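Local coordinates for protein HIAXHD3 (Humicola insolens, PDB 3ZXK) that probably removes arabinofuranosyl side chains from arabinoxylan as a family 43 glycoside hydrolase, in a form studied for engineered endo-xylanase activity, at residues Asp138-Leu146 against Met154-Thr162; Tyr183-Ala194 against Leu206-Leu217. One frame throughout, in Å; residues are numbered along the deposited sequence.

Contact 1: residues Asp138-Leu146 against Met154-Thr162; sequences DNCYYDAGL and MYIAYGNPT. With XYP (beta-D-xylopyranose), chain C.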
loop_
_atom_site.group_PDB
_atom_site.type_symbol
_atom_site.label_atom_id
_atom_site.label_comp_id
_atom_site.label_asym_id
_atom_site.label_seq_id
_atom_site.Cartn_x
_atom_site.Cartn_y
_atom_site.Cartn_z
ATOM N N ASP A 138 8.291 -23.582 -4.229
ATOM C CA ASP A 138 8.218 -23.634 -5.699
ATOM C C ASP A 138 6.811 -24.028 -6.179
ATOM O O ASP A 138 6.636 -24.947 -7.000
ATOM C CB ASP A 138 9.247 -24.640 -6.267
ATOM C CG ASP A 138 10.696 -24.140 -6.191
ATOM O OD1 ASP A 138 10.926 -22.909 -6.129
ATOM O OD2 ASP A 138 11.620 -25.001 -6.222
ATOM N N ASN A 139 5.806 -23.378 -5.612
ATOM C CA ASN A 139 4.443 -23.440 -6.115
ATOM C C ASN A 139 3.956 -22.012 -6.000
ATOM O O ASN A 139 4.416 -21.284 -5.121
ATOM C CB ASN A 139 3.593 -24.371 -5.255
ATOM C CG ASN A 139 2.262 -24.731 -5.909
ATOM O OD1 ASN A 139 1.983 -24.375 -7.067
ATOM N ND2 ASN A 139 1.436 -25.458 -5.174
ATOM N N CYS A 140 3.090 -21.580 -6.904
ATOM C CA CYS A 140 2.582 -20.223 -6.791
ATOM C C CYS A 140 1.267 -20.239 -6.042
ATOM O O CYS A 140 0.265 -20.772 -6.538
ATOM C CB CYS A 140 2.415 -19.511 -8.129
ATOM S SG CYS A 140 1.743 -17.841 -7.832
ATOM N N TYR A 141 1.286 -19.676 -4.840
ATOM C CA TYR A 141 0.074 -19.539 -4.075
ATOM C C TYR A 141 -0.526 -18.186 -4.419
ATOM O O TYR A 141 -0.481 -17.257 -3.611
ATOM C CB TYR A 141 0.383 -19.637 -2.592
ATOM C CG TYR A 141 0.934 -20.976 -2.141
ATOM C CD1 TYR A 141 0.653 -22.173 -2.841
ATOM C CD2 TYR A 141 1.698 -21.053 -0.982
ATOM C CE1 TYR A 141 1.138 -23.392 -2.386
ATOM C CE2 TYR A 141 2.184 -22.271 -0.529
ATOM C CZ TYR A 141 1.922 -23.427 -1.240
ATOM O OH TYR A 141 2.434 -24.607 -0.757
ATOM N N TYR A 142 -1.111 -18.094 -5.612
ATOM C CA TYR A 142 -1.729 -16.847 -6.091
ATOM C C TYR A 142 -2.887 -16.467 -5.158
ATOM O O TYR A 142 -3.735 -17.307 -4.853
ATOM C CB TYR A 142 -2.271 -17.024 -7.513
ATOM C CG TYR A 142 -2.988 -15.783 -7.998
ATOM C CD1 TYR A 142 -2.284 -14.690 -8.485
ATOM C CD2 TYR A 142 -4.375 -15.677 -7.915
ATOM C CE1 TYR A 142 -2.945 -13.526 -8.890
ATOM C CE2 TYR A 142 -5.042 -14.533 -8.338
ATOM C CZ TYR A 142 -4.324 -13.462 -8.807
ATOM O OH TYR A 142 -4.982 -12.331 -9.223
ATOM N N ASP A 143 -2.904 -15.219 -4.680
ATOM C CA ASP A 143 -3.931 -14.771 -3.740
ATOM C C ASP A 143 -4.032 -15.709 -2.505
ATOM O O ASP A 143 -5.069 -16.333 -2.196
ATOM C CB ASP A 143 -5.272 -14.598 -4.469
ATOM C CG ASP A 143 -5.366 -13.266 -5.217
ATOM O OD1 ASP A 143 -4.330 -12.664 -5.540
ATOM O OD2 ASP A 143 -6.492 -12.824 -5.464
ATOM N N ALA A 144 -2.916 -15.765 -1.793
ATOM C CA ALA A 144 -2.728 -16.689 -0.684
ATOM C C ALA A 144 -3.499 -16.208 0.543
ATOM O O ALA A 144 -3.571 -14.991 0.806
ATOM C CB ALA A 144 -1.237 -16.771 -0.353
ATOM N N GLY A 145 -4.034 -17.177 1.284
ATOM C CA GLY A 145 -4.629 -16.941 2.604
ATOM C C GLY A 145 -4.158 -17.986 3.599
ATOM O O GLY A 145 -4.592 -19.164 3.545
ATOM N N LEU A 146 -3.306 -17.545 4.532
ATOM C CA LEU A 146 -2.745 -18.401 5.570
ATOM C C LEU A 146 -3.687 -18.592 6.749
ATOM O O LEU A 146 -4.292 -17.628 7.215
ATOM C CB LEU A 146 -1.435 -17.756 6.106
ATOM C CG LEU A 146 -0.721 -18.390 7.310
ATOM C CD1 LEU A 146 -0.257 -19.787 6.943
ATOM C CD2 LEU A 146 0.462 -17.543 7.770
ATOM N N MET A 154 -0.158 -25.380 9.739
ATOM C CA MET A 154 -0.331 -24.239 8.870
ATOM C C MET A 154 -0.866 -24.674 7.487
ATOM O O MET A 154 -0.389 -25.677 6.886
ATOM C CB MET A 154 0.994 -23.486 8.761
ATOM C CG MET A 154 1.477 -22.942 10.108
ATOM S SD MET A 154 3.144 -22.294 9.955
ATOM C CE MET A 154 2.836 -20.812 9.017
ATOM N N TYR A 155 -1.864 -23.933 6.991
ATOM C CA TYR A 155 -2.507 -24.166 5.697
ATOM C C TYR A 155 -2.533 -22.873 4.920
ATOM O O TYR A 155 -2.631 -21.807 5.515
ATOM C CB TYR A 155 -3.978 -24.636 5.891
ATOM C CG TYR A 155 -4.100 -25.924 6.659
ATOM C CD1 TYR A 155 -3.988 -27.165 6.032
ATOM C CD2 TYR A 155 -4.291 -25.899 8.041
ATOM C CE1 TYR A 155 -4.066 -28.331 6.770
ATOM C CE2 TYR A 155 -4.380 -27.074 8.779
ATOM C CZ TYR A 155 -4.269 -28.281 8.117
ATOM O OH TYR A 155 -4.339 -29.470 8.805
ATOM N N ILE A 156 -2.480 -22.984 3.593
ATOM C CA ILE A 156 -2.691 -21.824 2.723
ATOM C C ILE A 156 -3.753 -22.152 1.664
ATOM O O ILE A 156 -3.603 -23.106 0.898
ATOM C CB ILE A 156 -1.391 -21.327 2.048
ATOM C CG1 ILE A 156 -0.398 -20.839 3.127
ATOM C CG2 ILE A 156 -1.680 -20.218 1.029
ATOM C CD1 ILE A 156 0.965 -20.430 2.605
ATOM N N ALA A 157 -4.828 -21.372 1.678
ATOM C CA ALA A 157 -5.820 -21.383 0.626
ATOM C C ALA A 157 -5.344 -20.417 -0.478
ATOM O O ALA A 157 -4.789 -19.342 -0.193
ATOM C CB ALA A 157 -7.200 -20.985 1.176
ATOM N N TYR A 158 -5.530 -20.800 -1.743
ATOM C CA TYR A 158 -5.057 -19.967 -2.844
ATOM C C TYR A 158 -5.739 -20.325 -4.126
ATOM O O TYR A 158 -6.416 -21.345 -4.198
ATOM C CB TYR A 158 -3.531 -20.105 -3.004
ATOM C CG TYR A 158 -3.103 -21.477 -3.467
ATOM C CD1 TYR A 158 -2.950 -22.526 -2.562
ATOM C CD2 TYR A 158 -2.831 -21.719 -4.820
ATOM C CE1 TYR A 158 -2.549 -23.790 -2.985
ATOM C CE2 TYR A 158 -2.423 -22.973 -5.256
ATOM C CZ TYR A 158 -2.268 -24.009 -4.330
ATOM O OH TYR A 158 -1.876 -25.256 -4.765
ATOM N N GLY A 159 -5.585 -19.472 -5.133
ATOM C CA GLY A 159 -5.998 -19.877 -6.486
ATOM C C GLY A 159 -6.896 -18.869 -7.155
ATOM O O GLY A 159 -7.411 -17.949 -6.526
ATOM N N ASN A 160 -7.057 -19.069 -8.458
ATOM C CA ASN A 160 -7.959 -18.326 -9.321
ATOM C C ASN A 160 -7.937 -19.123 -10.632
ATOM O O ASN A 160 -6.862 -19.347 -11.203
ATOM C CB ASN A 160 -7.481 -16.870 -9.514
ATOM C CG ASN A 160 -8.215 -16.146 -10.644
ATOM O OD1 ASN A 160 -8.669 -16.761 -11.619
ATOM N ND2 ASN A 160 -8.310 -14.829 -10.538
ATOM N N PRO A 161 -9.105 -19.554 -11.126
ATOM C CA PRO A 161 -10.463 -19.214 -10.752
ATOM C C PRO A 161 -11.094 -20.122 -9.700
ATOM O O PRO A 161 -12.240 -19.878 -9.270
ATOM C CB PRO A 161 -11.219 -19.377 -12.081
ATOM C CG PRO A 161 -10.522 -20.515 -12.745
ATOM C CD PRO A 161 -9.060 -20.312 -12.400
ATOM N N THR A 162 -10.357 -21.157 -9.299
ATOM C CA THR A 162 -10.823 -22.135 -8.312
ATOM C C THR A 162 -9.850 -22.179 -7.168
ATOM O O THR A 162 -8.685 -21.753 -7.297
ATOM C CB THR A 162 -10.982 -23.535 -8.923
ATOM O OG1 THR A 162 -9.752 -23.916 -9.538
ATOM C CG2 THR A 162 -12.046 -23.508 -9.991
HETATM C C1 XYP C . -5.740 -11.185 -12.919
HETATM C C2 XYP C . -4.438 -11.170 -13.720
HETATM C C3 XYP C . -4.059 -12.594 -14.138
HETATM C C4 XYP C . -3.993 -13.490 -12.899
HETATM C C5 XYP C . -5.358 -13.488 -12.221
HETATM O O2 XYP C . -4.570 -10.315 -14.860
HETATM O O3 XYP C . -2.796 -12.573 -14.807
HETATM O O4 XYP C . -3.576 -14.830 -13.204
HETATM O O5 XYP C . -5.661 -12.136 -11.840
HETATM O O HOH W 1 -7.458 -17.149 -3.768
#
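The Y158 ring is the main bump of this contact: Y141 CD1 stands 3.5 Å above the centre of one of its faces, the two ring planes tilted 42° to each other. CG of Y158 sits between backbone N and carbonyl carbon (chi1 67°), which carries the ring across to the 138-146 chain, where C140 O and Y141 CA lie along it. At its far end, Y158 OH takes a weak, bent bond from N139 ND2, whose stronger partner is Q175. I156 fills the next hollow: CD1 meets the Y141 ring at CD2 (3.7 Å), CG2 rests on A144 CB, and CG1 faces L146 CD1, which also touches the bent end of M154 at CE. The backbones pair antiparallel, G145 N to A157 O (2.7 Å) and A157 N to G145 O; beyond them G159 N reaches Y142 O (2.9 Å), and a water bridges D143 O to G159 O. Y142 and N160 run side by side, N160 CB against ring atom CE2 (3.6 Å), both probably hydrogen-bonded to E192. Y142 OH lies 2.7 Å from O5 of the chain C xylose. This is a β-hairpin of one propeller blade, its end lining the glycan pocket.

Contact 2: residues Tyr183-Ala194 against Leu206-Leu217; sequences YAHPQGQTVEGA and LVTRPADAEYVL. With XYP (beta-D-xylopyranose), chain B; AHR (alpha-L-arabinofuranose), chain D.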
loop_
_atom_site.group_PDB
_atom_site.type_symbol
_atom_site.label_atom_id
_atom_site.label_comp_id
_atom_site.label_asym_id
_atom_site.label_seq_id
_atom_site.Cartn_x
_atom_site.Cartn_y
_atom_site.Cartn_z
ATOM N N TYR A 183 -12.951 -25.700 -3.856
ATOM C CA TYR A 183 -14.127 -24.929 -4.249
ATOM C C TYR A 183 -13.996 -24.513 -5.716
ATOM O O TYR A 183 -12.960 -23.981 -6.124
ATOM C CB TYR A 183 -14.295 -23.645 -3.395
ATOM C CG TYR A 183 -15.540 -22.879 -3.823
ATOM C CD1 TYR A 183 -16.819 -23.390 -3.548
ATOM C CD2 TYR A 183 -15.445 -21.702 -4.571
ATOM C CE1 TYR A 183 -17.953 -22.725 -3.970
ATOM C CE2 TYR A 183 -16.576 -21.034 -5.001
ATOM C CZ TYR A 183 -17.821 -21.557 -4.715
ATOM O OH TYR A 183 -18.931 -20.865 -5.144
ATOM N N ALA A 184 -15.060 -24.741 -6.484
ATOM C CA ALA A 184 -15.224 -24.166 -7.818
ATOM C C ALA A 184 -16.637 -23.577 -7.870
ATOM O O ALA A 184 -17.600 -24.211 -7.418
ATOM C CB ALA A 184 -15.040 -25.217 -8.897
ATOM N N HIS A 185 -16.770 -22.369 -8.405
ATOM C CA HIS A 185 -18.085 -21.752 -8.494
ATOM C C HIS A 185 -18.906 -22.560 -9.464
ATOM O O HIS A 185 -18.440 -22.868 -10.570
ATOM C CB HIS A 185 -17.988 -20.313 -8.957
ATOM C CG HIS A 185 -19.275 -19.569 -8.830
ATOM N ND1 HIS A 185 -20.279 -19.708 -9.716
ATOM C CD2 HIS A 185 -19.734 -18.699 -7.845
ATOM C CE1 HIS A 185 -21.324 -18.956 -9.327
ATOM N NE2 HIS A 185 -20.997 -18.349 -8.178
ATOM N N PRO A 186 -20.146 -22.905 -9.081
ATOM C CA PRO A 186 -20.959 -23.817 -9.899
ATOM C C PRO A 186 -21.478 -23.241 -11.217
ATOM O O PRO A 186 -21.973 -23.999 -12.067
ATOM C CB PRO A 186 -22.140 -24.154 -8.972
ATOM C CG PRO A 186 -22.171 -23.045 -7.978
ATOM C CD PRO A 186 -20.741 -22.684 -7.750
ATOM N N GLN A 187 -21.403 -21.919 -11.382
ATOM C CA GLN A 187 -21.789 -21.290 -12.649
ATOM C C GLN A 187 -20.540 -20.817 -13.397
ATOM O O GLN A 187 -20.613 -20.049 -14.353
ATOM C CB GLN A 187 -22.781 -20.138 -12.421
ATOM C CG GLN A 187 -24.220 -20.589 -12.243
ATOM C CD GLN A 187 -24.541 -21.094 -10.845
ATOM O OE1 GLN A 187 -24.352 -20.389 -9.855
ATOM N NE2 GLN A 187 -25.084 -22.315 -10.767
ATOM N N GLY A 188 -19.382 -21.290 -12.954
ATOM C CA GLY A 188 -18.122 -20.989 -13.633
ATOM C C GLY A 188 -17.579 -19.586 -13.427
ATOM O O GLY A 188 -16.646 -19.187 -14.120
ATOM N N GLN A 189 -18.141 -18.847 -12.466
ATOM C CA GLN A 189 -17.645 -17.515 -12.108
ATOM C C GLN A 189 -16.258 -17.645 -11.497
ATOM O O GLN A 189 -15.982 -18.579 -10.734
ATOM C CB GLN A 189 -18.560 -16.843 -11.079
ATOM C CG GLN A 189 -19.946 -16.438 -11.564
ATOM C CD GLN A 189 -20.838 -15.926 -10.432
ATOM O OE1 GLN A 189 -20.411 -15.803 -9.269
ATOM N NE2 GLN A 189 -22.092 -15.651 -10.760
ATOM N N THR A 190 -15.404 -16.682 -11.796
ATOM C CA THR A 190 -14.071 -16.607 -11.204
ATOM C C THR A 190 -14.120 -16.161 -9.746
ATOM O O THR A 190 -14.739 -15.153 -9.425
ATOM C CB THR A 190 -13.224 -15.610 -11.995
ATOM O OG1 THR A 190 -13.087 -16.092 -13.336
ATOM C CG2 THR A 190 -11.836 -15.413 -11.356
ATOM N N VAL A 191 -13.489 -16.928 -8.862
ATOM C CA VAL A 191 -13.187 -16.405 -7.541
ATOM C C VAL A 191 -11.677 -16.344 -7.275
ATOM O O VAL A 191 -10.888 -17.014 -7.947
ATOM C CB VAL A 191 -13.938 -17.162 -6.421
ATOM C CG1 VAL A 191 -15.455 -17.119 -6.671
ATOM C CG2 VAL A 191 -13.466 -18.612 -6.293
ATOM N N GLU A 192 -11.286 -15.481 -6.341
ATOM C CA GLU A 192 -9.874 -15.295 -5.948
ATOM C C GLU A 192 -9.858 -14.612 -4.570
ATOM O O GLU A 192 -10.857 -14.569 -3.868
ATOM C CB GLU A 192 -9.075 -14.481 -7.005
ATOM C CG GLU A 192 -9.479 -13.015 -7.186
ATOM C CD GLU A 192 -8.537 -12.216 -8.099
ATOM O OE1 GLU A 192 -7.636 -12.790 -8.760
ATOM O OE2 GLU A 192 -8.693 -10.980 -8.187
ATOM N N GLY A 193 -8.709 -14.106 -4.152
ATOM C CA GLY A 193 -8.640 -13.328 -2.906
ATOM C C GLY A 193 -8.820 -14.088 -1.602
ATOM O O GLY A 193 -9.202 -13.474 -0.587
ATOM N N ALA A 194 -8.507 -15.394 -1.583
ATOM C CA ALA A 194 -8.671 -16.232 -0.397
ATOM C C ALA A 194 -8.093 -15.659 0.912
ATOM O O ALA A 194 -6.957 -15.189 0.972
ATOM C CB ALA A 194 -8.126 -17.649 -0.656
ATOM N N LEU A 206 -12.863 -16.979 2.874
ATOM C CA LEU A 206 -13.502 -15.869 2.188
ATOM C C LEU A 206 -12.871 -15.702 0.825
ATOM O O LEU A 206 -11.637 -15.706 0.705
ATOM C CB LEU A 206 -13.314 -14.576 2.983
ATOM C CG LEU A 206 -14.560 -14.069 3.694
ATOM C CD1 LEU A 206 -14.965 -15.039 4.806
ATOM C CD2 LEU A 206 -14.300 -12.650 4.224
ATOM N N VAL A 207 -13.706 -15.546 -0.197
ATOM C CA VAL A 207 -13.225 -15.290 -1.562
ATOM C C VAL A 207 -14.003 -14.147 -2.191
ATOM O O VAL A 207 -15.132 -13.874 -1.782
ATOM C CB VAL A 207 -13.307 -16.557 -2.477
ATOM C CG1 VAL A 207 -12.491 -17.715 -1.918
ATOM C CG2 VAL A 207 -14.764 -17.031 -2.657
ATOM N N THR A 208 -13.390 -13.491 -3.168
ATOM C CA THR A 208 -14.050 -12.446 -3.936
ATOM C C THR A 208 -14.354 -12.920 -5.340
ATOM O O THR A 208 -13.559 -13.666 -5.938
ATOM C CB THR A 208 -13.221 -11.129 -3.984
ATOM O OG1 THR A 208 -13.964 -10.080 -4.638
ATOM C CG2 THR A 208 -11.907 -11.300 -4.735
ATOM N N ARG A 209 -15.490 -12.448 -5.865
ATOM C CA ARG A 209 -15.743 -12.477 -7.297
ATOM C C ARG A 209 -15.371 -11.078 -7.835
ATOM O O ARG A 209 -16.070 -10.091 -7.554
ATOM C CB ARG A 209 -17.203 -12.808 -7.586
ATOM C CG ARG A 209 -17.459 -12.840 -9.089
ATOM C CD ARG A 209 -18.929 -12.952 -9.428
ATOM N NE ARG A 209 -19.688 -11.753 -9.056
ATOM C CZ ARG A 209 -21.006 -11.658 -9.171
ATOM N NH1 ARG A 209 -21.696 -12.682 -9.656
ATOM N NH2 ARG A 209 -21.631 -10.544 -8.815
ATOM N N PRO A 210 -14.241 -10.971 -8.550
ATOM C CA PRO A 210 -13.808 -9.633 -8.942
ATOM C C PRO A 210 -14.846 -8.947 -9.829
ATOM O O PRO A 210 -15.335 -9.586 -10.754
ATOM C CB PRO A 210 -12.555 -9.893 -9.790
ATOM C CG PRO A 210 -12.073 -11.221 -9.385
ATOM C CD PRO A 210 -13.262 -12.010 -8.915
ATOM N N ALA A 211 -15.201 -7.691 -9.555
ATOM C CA ALA A 211 -14.733 -6.895 -8.406
ATOM C C ALA A 211 -15.913 -6.453 -7.565
ATOM O O ALA A 211 -15.912 -5.345 -7.022
ATOM C CB ALA A 211 -13.971 -5.668 -8.869
ATOM N N ASP A 212 -16.945 -7.279 -7.470
ATOM C CA ASP A 212 -18.203 -6.776 -6.930
ATOM C C ASP A 212 -18.856 -7.634 -5.855
ATOM O O ASP A 212 -19.910 -7.251 -5.356
ATOM C CB ASP A 212 -19.200 -6.512 -8.078
ATOM C CG ASP A 212 -19.597 -7.774 -8.832
ATOM O OD1 ASP A 212 -18.987 -8.853 -8.639
ATOM O OD2 ASP A 212 -20.560 -7.685 -9.627
ATOM N N ALA A 213 -18.255 -8.765 -5.502
ATOM C CA ALA A 213 -18.882 -9.675 -4.534
ATOM C C ALA A 213 -17.865 -10.364 -3.678
ATOM O O ALA A 213 -16.705 -10.525 -4.088
ATOM C CB ALA A 213 -19.794 -10.736 -5.205
ATOM N N GLU A 214 -18.307 -10.744 -2.483
ATOM C CA GLU A 214 -17.535 -11.581 -1.570
ATOM C C GLU A 214 -18.408 -12.782 -1.183
ATOM O O GLU A 214 -19.584 -12.599 -0.859
ATOM C CB GLU A 214 -17.145 -10.805 -0.323
ATOM C CG GLU A 214 -16.162 -11.551 0.586
ATOM C CD GLU A 214 -14.709 -11.472 0.082
ATOM O OE1 GLU A 214 -14.460 -10.851 -0.972
ATOM O OE2 GLU A 214 -13.813 -12.055 0.733
ATOM N N TYR A 215 -17.829 -13.982 -1.255
ATOM C CA TYR A 215 -18.492 -15.197 -0.805
ATOM C C TYR A 215 -17.824 -15.721 0.440
ATOM O O TYR A 215 -16.626 -15.536 0.644
ATOM C CB TYR A 215 -18.525 -16.267 -1.910
ATOM C CG TYR A 215 -19.151 -15.801 -3.218
ATOM C CD1 TYR A 215 -20.332 -15.060 -3.233
ATOM C CD2 TYR A 215 -18.563 -16.114 -4.435
ATOM C CE1 TYR A 215 -20.906 -14.638 -4.429
ATOM C CE2 TYR A 215 -19.126 -15.708 -5.636
ATOM C CZ TYR A 215 -20.304 -14.971 -5.626
ATOM O OH TYR A 215 -20.874 -14.545 -6.808
ATOM N N VAL A 216 -18.617 -16.322 1.307
ATOM C CA VAL A 216 -18.066 -17.054 2.434
ATOM C C VAL A 216 -18.189 -18.534 2.141
ATOM O O VAL A 216 -19.271 -19.019 1.802
ATOM C CB VAL A 216 -18.660 -16.628 3.814
ATOM C CG1 VAL A 216 -20.182 -16.536 3.802
ATOM C CG2 VAL A 216 -18.158 -17.579 4.910
ATOM N N LEU A 217 -17.070 -19.246 2.189
ATOM C CA LEU A 217 -17.087 -20.705 2.010
ATOM C C LEU A 217 -16.889 -21.385 3.358
ATOM O O LEU A 217 -16.121 -20.891 4.173
ATOM C CB LEU A 217 -15.966 -21.163 1.073
ATOM C CG LEU A 217 -15.690 -20.314 -0.159
ATOM C CD1 LEU A 217 -14.540 -20.920 -0.945
ATOM C CD2 LEU A 217 -16.942 -20.188 -0.981
HETATM C C1 XYP B . -9.411 -7.591 -12.139
HETATM C C2 XYP B . -8.854 -8.165 -10.832
HETATM C C3 XYP B . -7.418 -8.650 -10.992
HETATM C C4 XYP B . -7.351 -9.713 -12.085
HETATM C C5 XYP B . -8.522 -9.602 -13.061
HETATM O O2 XYP B . -8.859 -7.176 -9.798
HETATM O O3 XYP B . -6.952 -9.191 -9.748
HETATM O O4 XYP B . -5.962 -9.864 -12.390
HETATM O O5 XYP B . -8.826 -8.227 -13.285
HETATM O O5 AHR D . -12.009 -2.990 -10.028
HETATM C C5 AHR D . -10.576 -2.872 -9.930
HETATM C C4 AHR D . -9.925 -4.144 -9.376
HETATM O O4 AHR D . -10.218 -5.262 -10.210
HETATM C C3 AHR D . -10.398 -4.627 -8.009
HETATM O O3 AHR D . -9.778 -3.941 -6.931
HETATM C C2 AHR D . -10.011 -6.080 -7.971
HETATM O O2 AHR D . -10.964 -6.871 -7.236
HETATM C C1 AHR D . -10.047 -6.464 -9.437
HETATM O O HOH W 2 -11.277 -11.769 0.341
#
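L217 CD2 sits over the centre of the Y183 ring in a CH-pi contact, 3.9 Å from the centroid and almost on the ring normal, while CD1 presses on CG near the rim. The H185 ring is clasped between Q189 CD on one face and P186 CD on the other, both toward the rim; Y215 CE2 meets its edge. At the edge of the Y215 ring come V191 CG1 and Q189 OE1, the latter accepting the tyrosine hydroxyl proton (OH to OE1 2.8 Å) on a lone pair in its carbonyl plane. R209 brings its guanidinium edge to the same amide, NH1 giving OE1 a weak second bond (3.4 Å); the bend at chi3 (67°) helps turn its other edge to D212, where NE meets OD1 at 3.0 Å. A leucine in place of R209 would probably leave D212 to its other salt bridge, with R236, and cost Q189 OE1 its weak second donor. Backbone bonds join E192 N to T208 O (2.9 Å) and T208 N to E192 O (2.8 Å). The extended E192 chain passes P210 CG; OE2 accepts from O3 of the chain B xylose (2.9 Å), OE1 probably from Y142 and N160. This antiparallel hairpin, with a classic β bulge in the next strand pairing (D212 and A213 opposite R209), borders the glycan-binding pocket.

Contact 1 comes first along the chain, complete by T162; contact 2 starts at Y183, and the two lie about 14 Å apart, centre to centre. They belong to successive antiparallel sheets: strands 145-148 and 154-158 begin the sheet that ends with strand 175-183, whereas 192-199, 202-209 and 213-219 belong to the next. This succession fits the five-bladed β-propeller of family 43, with Y183 at the end of one sheet and E192 at the start of the next. The contacts meet at the pocket, where the probable bonds of E192 OE1 measure 2.7 Å to Y142 OH and 2.8 Å to N160 ND2. Residues from two neighbouring blades thus shape one glycan site.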